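Local coordinates for protein transcription initiation factor TFIID subunit 5 (Encephalitozoon cuniculi, PDB 2J4B) that serves as a component of the TFIID and SAGA complexes, probably helping to regulate RNA polymerase II transcription, and is represented here by its N-terminal NTD2 domain, at residues 79-82 against 83-87; 55-58 against 59-63. All coordinates share one frame; numbering follows the deposited sequence.

Contact 1 of 2, residues 79-82 against 83-87; sequences YTVQ and HIHEN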
ATOM      1  N   TYR A  79       3.196   6.267 -15.932  1.00 67.88           N
ATOM      2  CA  TYR A  79       3.668   4.941 -16.371  1.00 67.70           C
ATOM      3  C   TYR A  79       5.173   4.731 -16.210  1.00 66.46           C
ATOM      4  O   TYR A  79       5.618   3.612 -15.993  1.00 66.39           O
ATOM      5  CB  TYR A  79       3.336   4.692 -17.856  1.00 69.63           C
ATOM      6  CG  TYR A  79       1.927   5.043 -18.238  1.00 70.57           C
ATOM      7  CD1 TYR A  79       0.852   4.313 -17.741  1.00 71.00           C
ATOM      8  CD2 TYR A  79       1.661   6.107 -19.090  1.00 71.13           C
ATOM      9  CE1 TYR A  79      -0.444   4.631 -18.083  1.00 70.77           C
ATOM     10  CE2 TYR A  79       0.357   6.432 -19.434  1.00 71.13           C
ATOM     11  CZ  TYR A  79      -0.686   5.690 -18.920  1.00 70.83           C
ATOM     12  OH  TYR A  79      -1.977   6.004 -19.254  1.00 71.39           O
ATOM     13  N   THR A  80       5.959   5.791 -16.356  1.00 64.86           N
ATOM     14  CA  THR A  80       7.406   5.650 -16.369  1.00 63.48           C
ATOM     15  C   THR A  80       8.055   6.338 -15.189  1.00 61.97           C
ATOM     16  O   THR A  80       7.398   7.066 -14.442  1.00 61.69           O
ATOM     17  CB  THR A  80       8.001   6.216 -17.659  1.00 63.69           C
ATOM     18  OG1 THR A  80       7.833   7.641 -17.675  1.00 64.08           O
ATOM     19  CG2 THR A  80       7.320   5.587 -18.874  1.00 63.48           C
ATOM     20  N   VAL A  81       9.347   6.087 -15.025  1.00 60.68           N
ATOM     21  CA  VAL A  81      10.141   6.710 -13.982  1.00 60.32           C
ATOM     22  C   VAL A  81      10.200   8.218 -14.157  1.00 59.38           C
ATOM     23  O   VAL A  81      10.163   8.951 -13.172  1.00 60.03           O
ATOM     24  CB  VAL A  81      11.592   6.140 -13.956  1.00 60.82           C
ATOM     25  CG1 VAL A  81      12.562   7.106 -13.260  1.00 60.29           C
ATOM     26  CG2 VAL A  81      11.599   4.795 -13.272  1.00 61.47           C
ATOM     27  N   GLN A  82      10.308   8.677 -15.400  1.00 58.09           N
ATOM     28  CA  GLN A  82      10.288  10.105 -15.685  1.00 58.18           C
ATOM     29  C   GLN A  82       8.977  10.748 -15.215  1.00 57.89           C
ATOM     30  O   GLN A  82       8.979  11.870 -14.735  1.00 57.64           O
ATOM     31  CB  GLN A  82      10.498  10.347 -17.185  1.00 57.82           C
ATOM     32  CG  GLN A  82      10.211  11.773 -17.678  1.00 57.17           C
ATOM     33  CD  GLN A  82      11.098  12.825 -17.037  1.00 56.29           C
ATOM     34  OE1 GLN A  82      12.118  12.505 -16.414  1.00 56.03           O
ATOM     35  NE2 GLN A  82      10.705  14.086 -17.170  1.00 53.95           N
ATOM     36  N   HIS A  83       7.861  10.037 -15.361  1.00 58.35           N
ATOM     37  CA  HIS A  83       6.549  10.574 -14.988  1.00 58.60           C
ATOM     38  C   HIS A  83       6.445  10.760 -13.483  1.00 59.03           C
ATOM     39  O   HIS A  83       5.722  11.627 -13.012  1.00 59.09           O
ATOM     40  CB  HIS A  83       5.417   9.653 -15.444  1.00 58.24           C
ATOM     41  CG  HIS A  83       5.225   9.609 -16.924  1.00 58.72           C
ATOM     42  ND1 HIS A  83       4.540   8.591 -17.549  1.00 59.40           N
ATOM     43  CD2 HIS A  83       5.621  10.455 -17.906  1.00 58.70           C
ATOM     44  CE1 HIS A  83       4.522   8.808 -18.852  1.00 59.20           C
ATOM     45  NE2 HIS A  83       5.167   9.935 -19.095  1.00 58.85           N
ATOM     46  N   ILE A  84       7.152   9.929 -12.727  1.00 59.40           N
ATOM     47  CA  ILE A  84       7.171  10.066 -11.271  1.00 59.67           C
ATOM     48  C   ILE A  84       7.975  11.299 -10.888  1.00 60.16           C
ATOM     49  O   ILE A  84       7.593  12.033  -9.979  1.00 60.81           O
ATOM     50  CB  ILE A  84       7.766   8.819 -10.575  1.00 59.32           C
ATOM     51  CG1 ILE A  84       6.876   7.598 -10.809  1.00 58.83           C
ATOM     52  CG2 ILE A  84       7.933   9.073  -9.082  1.00 59.32           C
ATOM     53  CD1 ILE A  84       7.557   6.266 -10.480  1.00 58.92           C
ATOM     54  N   HIS A  85       9.084  11.524 -11.587  1.00 60.73           N
ATOM     55  CA  HIS A  85       9.943  12.677 -11.328  1.00 61.65           C
ATOM     56  C   HIS A  85       9.289  14.035 -11.676  1.00 61.59           C
ATOM     57  O   HIS A  85       9.589  15.052 -11.033  1.00 60.86           O
ATOM     58  CB  HIS A  85      11.279  12.534 -12.076  1.00 62.51           C
ATOM     59  CG  HIS A  85      12.319  11.763 -11.320  1.00 64.03           C
ATOM     60  ND1 HIS A  85      12.342  10.383 -11.272  1.00 65.03           N
ATOM     61  CD2 HIS A  85      13.373  12.180 -10.575  1.00 64.73           C
ATOM     62  CE1 HIS A  85      13.363   9.986 -10.531  1.00 64.78           C
ATOM     63  NE2 HIS A  85      14.005  11.055 -10.095  1.00 64.50           N
ATOM     64  N   GLU A  86       8.421  14.060 -12.683  1.00 61.34           N
ATOM     65  CA  GLU A  86       7.903  15.331 -13.187  1.00 62.63           C
ATOM     66  C   GLU A  86       6.551  15.719 -12.556  1.00 63.11           C
ATOM     67  O   GLU A  86       6.129  16.855 -12.654  1.00 63.25           O
ATOM     68  CB  GLU A  86       7.817  15.329 -14.726  1.00 62.00           C
ATOM     69  CG  GLU A  86       6.648  14.537 -15.315  1.00 61.78           C
ATOM     70  CD  GLU A  86       6.772  14.287 -16.821  1.00 61.97           C
ATOM     71  OE1 GLU A  86       7.742  14.766 -17.457  1.00 61.25           O
ATOM     72  OE2 GLU A  86       5.880  13.598 -17.366  1.00 61.79           O
ATOM     73  N   ASN A  87       5.896  14.764 -11.913  1.00 64.17           N
ATOM     74  CA  ASN A  87       4.641  14.993 -11.220  1.00 65.31           C
ATOM     75  C   ASN A  87       4.858  14.928  -9.708  1.00 66.07           C
ATOM     76  O   ASN A  87       5.177  13.859  -9.152  1.00 66.19           O
ATOM     77  CB  ASN A  87       3.620  13.950 -11.657  1.00 66.00           C
ATOM     78  CG  ASN A  87       3.258  14.080 -13.121  1.00 66.63           C
ATOM     79  OD1 ASN A  87       2.427  14.926 -13.493  1.00 67.38           O
ATOM     80  ND2 ASN A  87       3.874  13.246 -13.967  1.00 65.98           N
TER
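T80 and H83 meet at the N-cap of the short helix 81-86, where the threonine hydroxyl stands over the imidazole. T80 OG1 lies 3.3 Å above the centre of the H83 ring, on one face, and also accepts a weak capping bond from H83 N. The hydroxyl reaches this place because chi1 of 68° sets it between the backbone N and the carbonyl carbon, which brings it over the ring. A bond at the ring edge adds to this: Y79 N donates to H83 ND1 over 3.1 Å, nearly straight at 160° and in the ring plane. ND1 thus acts as an acceptor here, and the imidazole is fixed at its edge and covered on one face by the residues that lead into the helix. The Y79 ring passes obliquely by, its CD2 3.9 Å from H83 CE1.

One turn on, V81 and H85 lie side by side and point the same way, with V81 CG1 3.8 Å from H85 ND1. V81 O, at the edge of the H85 ring, takes two bonds from H85, the helical one from N and a second from ND1 at 3.2 Å, which arrive from opposite faces of its carbonyl plane. The side chains of V81 and buried I84 both touch I46 of helix 34-47. On the exposed side Q82 and E86 cross at about a right angle, amide and carboxylate planes 86° apart. There Q82 NE2 donates to E86 OE1 over 3.1 Å, meeting the oxygen from above the carboxylate plane.

Contact 2 of 2, residues 55-58 against 59-63; sequences KEFF and EKYRG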
ATOM      1  N   LYS A  55       0.733  -1.568 -15.036  1.00 62.19           N
ATOM      2  CA  LYS A  55      -0.588  -1.129 -15.486  1.00 62.79           C
ATOM      3  C   LYS A  55      -1.670  -2.165 -15.205  1.00 62.81           C
ATOM      4  O   LYS A  55      -2.794  -1.808 -14.863  1.00 62.16           O
ATOM      5  CB  LYS A  55      -0.565  -0.779 -16.971  1.00 63.32           C
ATOM      6  CG  LYS A  55       0.355   0.394 -17.316  1.00 63.83           C
ATOM      7  CD  LYS A  55       0.198   0.826 -18.768  1.00 64.28           C
ATOM      8  CE  LYS A  55       0.657  -0.226 -19.733  1.00 64.64           C
ATOM      9  NZ  LYS A  55      -0.128  -0.115 -21.001  1.00 65.19           N
ATOM     10  N   GLU A  56      -1.328  -3.448 -15.339  1.00 63.18           N
ATOM     11  CA  GLU A  56      -2.265  -4.528 -15.006  1.00 63.17           C
ATOM     12  C   GLU A  56      -2.627  -4.540 -13.514  1.00 62.88           C
ATOM     13  O   GLU A  56      -3.784  -4.752 -13.152  1.00 62.97           O
ATOM     14  CB  GLU A  56      -1.688  -5.895 -15.382  1.00 63.45           C
ATOM     15  CG  GLU A  56      -1.170  -6.003 -16.797  1.00 64.22           C
ATOM     16  CD  GLU A  56      -1.192  -7.431 -17.326  1.00 64.64           C
ATOM     17  OE1 GLU A  56      -1.494  -8.359 -16.527  1.00 65.09           O
ATOM     18  OE2 GLU A  56      -0.933  -7.614 -18.546  1.00 64.85           O
ATOM     19  N   PHE A  57      -1.627  -4.357 -12.657  1.00 62.08           N
ATOM     20  CA  PHE A  57      -1.831  -4.397 -11.213  1.00 62.42           C
ATOM     21  C   PHE A  57      -2.706  -3.226 -10.760  1.00 62.54           C
ATOM     22  O   PHE A  57      -3.650  -3.383 -10.001  1.00 61.06           O
ATOM     23  CB  PHE A  57      -0.479  -4.347 -10.481  1.00 61.43           C
ATOM     24  CG  PHE A  57      -0.603  -4.115  -8.997  1.00 61.01           C
ATOM     25  CD1 PHE A  57      -0.859  -5.165  -8.138  1.00 60.88           C
ATOM     26  CD2 PHE A  57      -0.478  -2.844  -8.469  1.00 60.78           C
ATOM     27  CE1 PHE A  57      -0.982  -4.956  -6.766  1.00 61.02           C
ATOM     28  CE2 PHE A  57      -0.606  -2.619  -7.112  1.00 61.06           C
ATOM     29  CZ  PHE A  57      -0.857  -3.680  -6.254  1.00 61.13           C
ATOM     30  N   PHE A  58      -2.349  -2.045 -11.241  1.00 63.55           N
ATOM     31  CA  PHE A  58      -3.084  -0.829 -10.972  1.00 63.75           C
ATOM     32  C   PHE A  58      -4.558  -0.993 -11.359  1.00 64.43           C
ATOM     33  O   PHE A  58      -5.460  -0.818 -10.540  1.00 64.67           O
ATOM     34  CB  PHE A  58      -2.445   0.311 -11.767  1.00 63.60           C
ATOM     35  CG  PHE A  58      -2.957   1.666 -11.404  1.00 63.59           C
ATOM     36  CD1 PHE A  58      -2.390   2.380 -10.365  1.00 64.11           C
ATOM     37  CD2 PHE A  58      -3.998   2.231 -12.100  1.00 63.50           C
ATOM     38  CE1 PHE A  58      -2.861   3.638 -10.035  1.00 63.95           C
ATOM     39  CE2 PHE A  58      -4.472   3.476 -11.771  1.00 63.73           C
ATOM     40  CZ  PHE A  58      -3.907   4.179 -10.737  1.00 63.65           C
ATOM     41  N   GLU A  59      -4.802  -1.343 -12.611  1.00 64.81           N
ATOM     42  CA  GLU A  59      -6.159  -1.486 -13.116  1.00 65.39           C
ATOM     43  C   GLU A  59      -6.969  -2.522 -12.343  1.00 65.88           C
ATOM     44  O   GLU A  59      -8.173  -2.359 -12.168  1.00 65.83           O
ATOM     45  CB  GLU A  59      -6.135  -1.866 -14.603  1.00 65.36           C
ATOM     46  CG  GLU A  59      -5.597  -0.783 -15.522  1.00 65.29           C
ATOM     47  CD  GLU A  59      -6.343   0.532 -15.393  1.00 65.74           C
ATOM     48  OE1 GLU A  59      -7.591   0.518 -15.342  1.00 65.58           O
ATOM     49  OE2 GLU A  59      -5.672   1.588 -15.347  1.00 66.48           O
ATOM     50  N   LYS A  60      -6.313  -3.585 -11.893  1.00 67.09           N
ATOM     51  CA  LYS A  60      -7.006  -4.687 -11.248  1.00 67.98           C
ATOM     52  C   LYS A  60      -7.535  -4.288  -9.881  1.00 69.18           C
ATOM     53  O   LYS A  60      -8.701  -4.515  -9.581  1.00 69.36           O
ATOM     54  CB  LYS A  60      -6.084  -5.898 -11.124  1.00 68.35           C
ATOM     55  CG  LYS A  60      -6.735  -7.104 -10.452  1.00 68.80           C
ATOM     56  CD  LYS A  60      -5.825  -8.325 -10.440  1.00 69.17           C
ATOM     57  CE  LYS A  60      -5.762  -8.999 -11.792  1.00 70.08           C
ATOM     58  NZ  LYS A  60      -4.815  -8.310 -12.721  1.00 70.63           N
ATOM     59  N   TYR A  61      -6.686  -3.664  -9.065  1.00 70.24           N
ATOM     60  CA  TYR A  61      -7.046  -3.347  -7.688  1.00 70.53           C
ATOM     61  C   TYR A  61      -7.358  -1.869  -7.424  1.00 70.84           C
ATOM     62  O   TYR A  61      -7.522  -1.487  -6.271  1.00 71.89           O
ATOM     63  CB  TYR A  61      -5.933  -3.803  -6.738  1.00 71.09           C
ATOM     64  CG  TYR A  61      -5.529  -5.244  -6.922  1.00 71.04           C
ATOM     65  CD1 TYR A  61      -6.335  -6.279  -6.467  1.00 70.97           C
ATOM     66  CD2 TYR A  61      -4.336  -5.569  -7.551  1.00 71.33           C
ATOM     67  CE1 TYR A  61      -5.970  -7.600  -6.647  1.00 71.22           C
ATOM     68  CE2 TYR A  61      -3.961  -6.884  -7.738  1.00 71.52           C
ATOM     69  CZ  TYR A  61      -4.776  -7.895  -7.283  1.00 71.61           C
ATOM     70  OH  TYR A  61      -4.384  -9.200  -7.492  1.00 72.10           O
ATOM     71  N   ARG A  62      -7.461  -1.045  -8.463  1.00 70.80           N
ATOM     72  CA  ARG A  62      -7.770   0.381  -8.270  1.00 71.23           C
ATOM     73  C   ARG A  62      -9.171   0.656  -7.713  1.00 72.58           C
ATOM     74  O   ARG A  62      -9.404   1.722  -7.144  1.00 72.85           O
ATOM     75  CB  ARG A  62      -7.597   1.171  -9.569  1.00 70.68           C
ATOM     76  CG  ARG A  62      -8.638   0.886 -10.633  1.00 69.96           C
ATOM     77  CD  ARG A  62      -8.292   1.596 -11.925  1.00 69.44           C
ATOM     78  NE  ARG A  62      -8.549   3.036 -11.866  1.00 68.90           N
ATOM     79  CZ  ARG A  62      -8.239   3.887 -12.836  1.00 67.83           C
ATOM     80  NH1 ARG A  62      -7.660   3.437 -13.928  1.00 68.08           N
ATOM     81  NH2 ARG A  62      -8.507   5.179 -12.715  1.00 67.41           N
ATOM     82  N   GLY A  63     -10.092  -0.294  -7.883  1.00 73.52           N
ATOM     83  CA  GLY A  63     -11.464  -0.147  -7.392  1.00 74.13           C
ATOM     84  C   GLY A  63     -11.639  -0.694  -5.985  1.00 75.13           C
ATOM     85  O   GLY A  63     -12.757  -0.759  -5.463  1.00 74.52           O
TER
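F57 O accepts two backbone bonds in helix 51-61, one from Y61 N at 3.2 Å and a weak one from K60 N at 3.3 Å. The buried side chains of F57 and Y61, one turn apart, cross at about a right angle, their planes at 56° and centroids 5.2 Å apart, with F57 CE1 3.5 Å from Y61 CD2. CG of K60 rests over the centre of one face of the Y61 ring. Both side chains also touch Y12 of helix 8-21 and F38 of helix 34-47, while F58 meets Y42 and F38, so F57, F58 and Y61 put aromatic side chains into the core among the helices.

F58 also covers the guanidinium of R62 from one face: its CE2 stands 3.8 Å above the guanidinium plane, offset toward the rim, with ring and guanidinium planes 68° apart. Seen from the phenyl, NH1 is near the ring plane, so the aromatic edge rather than its pi face meets the charge. R62 gets there by leaving the backbone with CG between N and the carbonyl carbon and bending at chi3. E59, three residues before R62, lies at the edge of the same group, its CD in the guanidinium plane. R62 NH1 forms a salt bridge with E59 OE2 at 3.1 Å, and its hydrogen bonds to OE1 and OE2 are both weak. The E59 carboxylate probably offsets the arginine charge, letting the guanidinium lie beside a buried phenyl while NH2 reaches a long, weak ion pair with E76.

How the contacts relate
Following the chain from the N terminus, contact 2 comes first, in the second half of helix 51-61, and contact 1 follows across helix 69-75 at the start of helix 81-86. They stand in series, neither nested nor crossed, and each is a local turn that closes no long loop. Their centres are 18 Å apart, yet they touch where Y79 CD1 packs 3.7 Å from K55 CD. Helix 34-47 is shared by both: residues 55-63 set their aromatic side chains on its F38, I41, Y42 and L45, and residues 79-84 reach Y42 and I46. Contact 2 also joins helices 8-21 and 69-75, whereas contact 1 is a surface turn farther from the centre of the chain.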